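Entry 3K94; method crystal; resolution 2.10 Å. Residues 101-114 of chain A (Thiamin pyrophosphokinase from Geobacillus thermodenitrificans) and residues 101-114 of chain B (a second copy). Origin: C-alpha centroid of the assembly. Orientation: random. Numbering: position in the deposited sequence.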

# COMPACT_ATOMS: atom_id res chain seq x y z
N ALA A 101 4.07 2.04 9.73
CA ALA A 101 3.14 2.74 8.87
C ALA A 101 2.66 1.93 7.65
O ALA A 101 1.82 2.40 6.89
CB ALA A 101 3.75 4.08 8.42
N THR A 102 3.18 0.71 7.47
CA THR A 102 2.78 -0.14 6.36
C THR A 102 2.05 -1.40 6.84
O THR A 102 2.04 -1.70 8.03
CB THR A 102 3.99 -0.60 5.50
OG1 THR A 102 4.75 -1.57 6.23
CG2 THR A 102 4.88 0.59 5.13
N GLY A 103 1.48 -2.15 5.90
CA GLY A 103 0.81 -3.42 6.21
C GLY A 103 -0.54 -3.28 6.90
O GLY A 103 -0.99 -2.17 7.17
N GLY A 104 -1.20 -4.40 7.17
CA GLY A 104 -2.50 -4.42 7.82
C GLY A 104 -3.57 -3.71 7.01
O GLY A 104 -3.79 -4.06 5.86
N ARG A 105 -4.23 -2.72 7.62
CA ARG A 105 -5.18 -1.85 6.92
C ARG A 105 -4.48 -0.95 5.92
O ARG A 105 -3.69 -0.09 6.29
CB ARG A 105 -5.96 -0.97 7.92
CG ARG A 105 -7.00 -1.72 8.72
CD ARG A 105 -7.56 -0.88 9.85
NE ARG A 105 -8.14 0.38 9.39
CZ ARG A 105 -8.73 1.27 10.18
NH1 ARG A 105 -8.82 1.04 11.49
NH2 ARG A 105 -9.21 2.40 9.68
N LEU A 106 -4.80 -1.12 4.64
CA LEU A 106 -4.12 -0.37 3.60
C LEU A 106 -4.55 1.09 3.55
O LEU A 106 -3.85 1.93 3.00
CB LEU A 106 -4.34 -1.03 2.24
CG LEU A 106 -3.72 -2.42 2.11
CD1 LEU A 106 -4.25 -3.11 0.86
CD2 LEU A 106 -2.20 -2.34 2.10
N ASP A 107 -5.71 1.41 4.14
CA ASP A 107 -6.11 2.81 4.24
C ASP A 107 -5.10 3.58 5.10
O ASP A 107 -4.87 4.76 4.89
CB ASP A 107 -7.53 2.97 4.76
CG ASP A 107 -7.77 2.17 6.02
OD1 ASP A 107 -7.53 0.94 6.02
OD2 ASP A 107 -8.18 2.78 7.02
N HIS A 108 -4.48 2.90 6.05
CA HIS A 108 -3.42 3.54 6.82
C HIS A 108 -2.22 3.86 5.93
O HIS A 108 -1.76 5.01 5.90
CB HIS A 108 -2.99 2.69 8.02
CG HIS A 108 -3.98 2.71 9.14
ND1 HIS A 108 -4.01 1.74 10.12
CD2 HIS A 108 -4.98 3.58 9.43
CE1 HIS A 108 -4.99 2.02 10.98
NE2 HIS A 108 -5.59 3.13 10.58
N LEU A 109 -1.73 2.86 5.20
CA LEU A 109 -0.60 3.06 4.30
C LEU A 109 -0.87 4.19 3.30
O LEU A 109 -0.06 5.10 3.16
CB LEU A 109 -0.26 1.78 3.54
CG LEU A 109 0.77 1.98 2.43
CD1 LEU A 109 2.12 2.33 3.02
CD2 LEU A 109 0.89 0.75 1.53
N PHE A 110 -1.99 4.11 2.60
CA PHE A 110 -2.28 5.08 1.55
C PHE A 110 -2.48 6.49 2.11
O PHE A 110 -2.02 7.46 1.52
CB PHE A 110 -3.43 4.61 0.65
CG PHE A 110 -3.01 3.52 -0.31
CD1 PHE A 110 -2.39 3.83 -1.50
CD2 PHE A 110 -3.17 2.18 0.02
CE1 PHE A 110 -1.97 2.84 -2.37
CE2 PHE A 110 -2.75 1.18 -0.84
CZ PHE A 110 -2.15 1.51 -2.04
N GLY A 111 -3.13 6.58 3.27
CA GLY A 111 -3.26 7.86 3.96
C GLY A 111 -1.90 8.40 4.38
O GLY A 111 -1.66 9.60 4.28
N ASN A 112 -1.02 7.53 4.85
CA ASN A 112 0.35 7.94 5.19
C ASN A 112 1.14 8.45 3.98
O ASN A 112 1.92 9.40 4.10
CB ASN A 112 1.10 6.81 5.89
CG ASN A 112 0.58 6.58 7.30
OD1 ASN A 112 0.06 7.49 7.91
ND2 ASN A 112 0.72 5.37 7.80
N VAL A 113 0.91 7.84 2.82
CA VAL A 113 1.54 8.32 1.60
C VAL A 113 1.03 9.72 1.23
O VAL A 113 1.82 10.57 0.82
CB VAL A 113 1.41 7.32 0.41
CG1 VAL A 113 1.86 7.97 -0.90
CG2 VAL A 113 2.24 6.04 0.68
N GLU A 114 -0.26 9.98 1.43
CA GLU A 114 -0.80 11.33 1.21
C GLU A 114 -0.14 12.36 2.15
O GLU A 114 0.06 13.52 1.75
CB GLU A 114 -2.33 11.37 1.35
CG GLU A 114 -3.11 10.49 0.33
CD GLU A 114 -2.89 10.90 -1.13
OE1 GLU A 114 -3.11 12.07 -1.48
OE2 GLU A 114 -2.49 10.03 -1.95
N ALA B 101 -1.92 -9.80 -4.19
CA ALA B 101 -1.35 -8.63 -4.85
C ALA B 101 -0.85 -7.58 -3.84
O ALA B 101 -0.45 -6.49 -4.23
CB ALA B 101 -2.36 -8.02 -5.82
N THR B 102 -0.86 -7.92 -2.55
CA THR B 102 -0.41 -7.01 -1.50
C THR B 102 0.70 -7.63 -0.67
O THR B 102 0.96 -8.83 -0.72
CB THR B 102 -1.56 -6.60 -0.53
OG1 THR B 102 -2.00 -7.75 0.21
CG2 THR B 102 -2.73 -5.97 -1.27
N GLY B 103 1.36 -6.79 0.13
CA GLY B 103 2.40 -7.26 1.03
C GLY B 103 3.79 -7.34 0.41
O GLY B 103 3.94 -7.29 -0.81
N GLY B 104 4.81 -7.46 1.27
CA GLY B 104 6.17 -7.63 0.80
C GLY B 104 6.74 -6.35 0.22
O GLY B 104 6.72 -5.31 0.87
N ARG B 105 7.27 -6.41 -0.99
CA ARG B 105 7.82 -5.22 -1.63
C ARG B 105 6.69 -4.29 -2.02
O ARG B 105 5.79 -4.68 -2.75
CB ARG B 105 8.70 -5.59 -2.83
CG ARG B 105 10.07 -6.13 -2.43
CD ARG B 105 10.89 -6.61 -3.64
NE ARG B 105 10.93 -5.61 -4.71
CZ ARG B 105 11.15 -5.92 -5.99
NH1 ARG B 105 11.34 -7.18 -6.34
NH2 ARG B 105 11.18 -4.96 -6.92
N LEU B 106 6.73 -3.07 -1.51
CA LEU B 106 5.64 -2.12 -1.73
C LEU B 106 5.49 -1.69 -3.19
O LEU B 106 4.41 -1.30 -3.60
CB LEU B 106 5.83 -0.87 -0.85
CG LEU B 106 5.62 -1.03 0.66
CD1 LEU B 106 5.98 0.27 1.36
CD2 LEU B 106 4.18 -1.45 0.99
N ASP B 107 6.59 -1.72 -3.97
CA ASP B 107 6.48 -1.35 -5.38
C ASP B 107 5.54 -2.30 -6.14
O ASP B 107 4.92 -1.90 -7.12
CB ASP B 107 7.86 -1.21 -6.08
CG ASP B 107 8.74 -2.45 -5.94
OD1 ASP B 107 8.44 -3.35 -5.15
OD2 ASP B 107 9.79 -2.49 -6.61
N HIS B 108 5.40 -3.52 -5.65
CA HIS B 108 4.41 -4.45 -6.23
C HIS B 108 2.97 -3.98 -6.01
O HIS B 108 2.17 -3.93 -6.96
CB HIS B 108 4.61 -5.88 -5.70
CG HIS B 108 5.89 -6.51 -6.14
ND1 HIS B 108 6.43 -7.63 -5.54
CD2 HIS B 108 6.76 -6.16 -7.13
CE1 HIS B 108 7.56 -7.95 -6.13
NE2 HIS B 108 7.79 -7.07 -7.10
N LEU B 109 2.63 -3.65 -4.77
CA LEU B 109 1.29 -3.13 -4.48
C LEU B 109 1.01 -1.85 -5.27
O LEU B 109 -0.07 -1.67 -5.83
CB LEU B 109 1.11 -2.86 -2.98
CG LEU B 109 -0.14 -2.04 -2.64
CD1 LEU B 109 -1.42 -2.77 -2.97
CD2 LEU B 109 -0.14 -1.61 -1.18
N PHE B 110 1.98 -0.96 -5.32
CA PHE B 110 1.73 0.33 -5.95
C PHE B 110 1.63 0.19 -7.45
O PHE B 110 0.83 0.86 -8.08
CB PHE B 110 2.78 1.36 -5.52
CG PHE B 110 2.51 1.94 -4.15
CD1 PHE B 110 1.60 2.97 -4.00
CD2 PHE B 110 3.11 1.41 -3.03
CE1 PHE B 110 1.33 3.48 -2.75
CE2 PHE B 110 2.84 1.92 -1.78
CZ PHE B 110 1.96 2.95 -1.64
N GLY B 111 2.43 -0.71 -8.01
CA GLY B 111 2.33 -1.03 -9.42
C GLY B 111 0.96 -1.60 -9.73
O GLY B 111 0.33 -1.23 -10.71
N ASN B 112 0.50 -2.51 -8.87
CA ASN B 112 -0.83 -3.07 -9.01
C ASN B 112 -1.96 -2.04 -8.94
O ASN B 112 -2.93 -2.15 -9.69
CB ASN B 112 -1.04 -4.20 -7.99
CG ASN B 112 -0.26 -5.43 -8.37
OD1 ASN B 112 -0.01 -5.65 -9.56
ND2 ASN B 112 0.14 -6.24 -7.40
N VAL B 113 -1.83 -1.05 -8.05
CA VAL B 113 -2.80 0.05 -7.98
C VAL B 113 -2.80 0.87 -9.28
O VAL B 113 -3.85 1.30 -9.76
CB VAL B 113 -2.54 0.98 -6.77
CG1 VAL B 113 -3.42 2.21 -6.84
CG2 VAL B 113 -2.81 0.25 -5.45
N GLU B 114 -1.61 1.08 -9.87
CA GLU B 114 -1.52 1.76 -11.16
C GLU B 114 -2.27 1.00 -12.27
O GLU B 114 -2.84 1.62 -13.17
CB GLU B 114 -0.06 2.03 -11.55
CG GLU B 114 0.65 2.99 -10.59
CD GLU B 114 -0.02 4.36 -10.50
OE1 GLU B 114 -0.32 4.95 -11.57
OE2 GLU B 114 -0.25 4.85 -9.38

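Starting at T102(A), the CA-to-CB bond points toward chain B, and the methyl does the touching: CG2 of T102(A) lies 3.9 Å from CD1 of L106(B), while its hydroxyl is hydrogen-bonded elsewhere in the structure. The reciprocal pair, CD1 of L106(A) to CG2 of T102(B), is also 3.9 Å, the first sign of the approximate twofold relation that governs the contact.

R105(A) is out of reach; it occupies the N-cap position, and its NH2 forms a salt bridge with OD2 of D107(A) at 2.9 Å.

L106(A) also meets L109(B), CD2 to CD2, at 3.9 Å. One turn on, L109(A) meets its own counterpart, with CD2 of L109(A) 3.7 Å from CD2 of L109(B).

F110(A) loses the most area, 70 Å². Its CA-to-CB bond points sideways, yet chi1 of -75° (m) accompanies a ring whose end comes nearer: CE1 of F110(A) is 3.4 Å from CE1 of F110(B). With centroids 5.1 Å apart and planes at 52°, the rings are oblique. CZ of F110(A) also packs 3.7 Å from CG2 of V113(B), and V113(A) returns this contact, CG2 to CZ of F110(B), at 3.9 Å.

No hydrogen bond crosses between the stretches. The helix axes, 13.1 Å apart at closest approach and inclined at 86°, are bridged by apolar side chains.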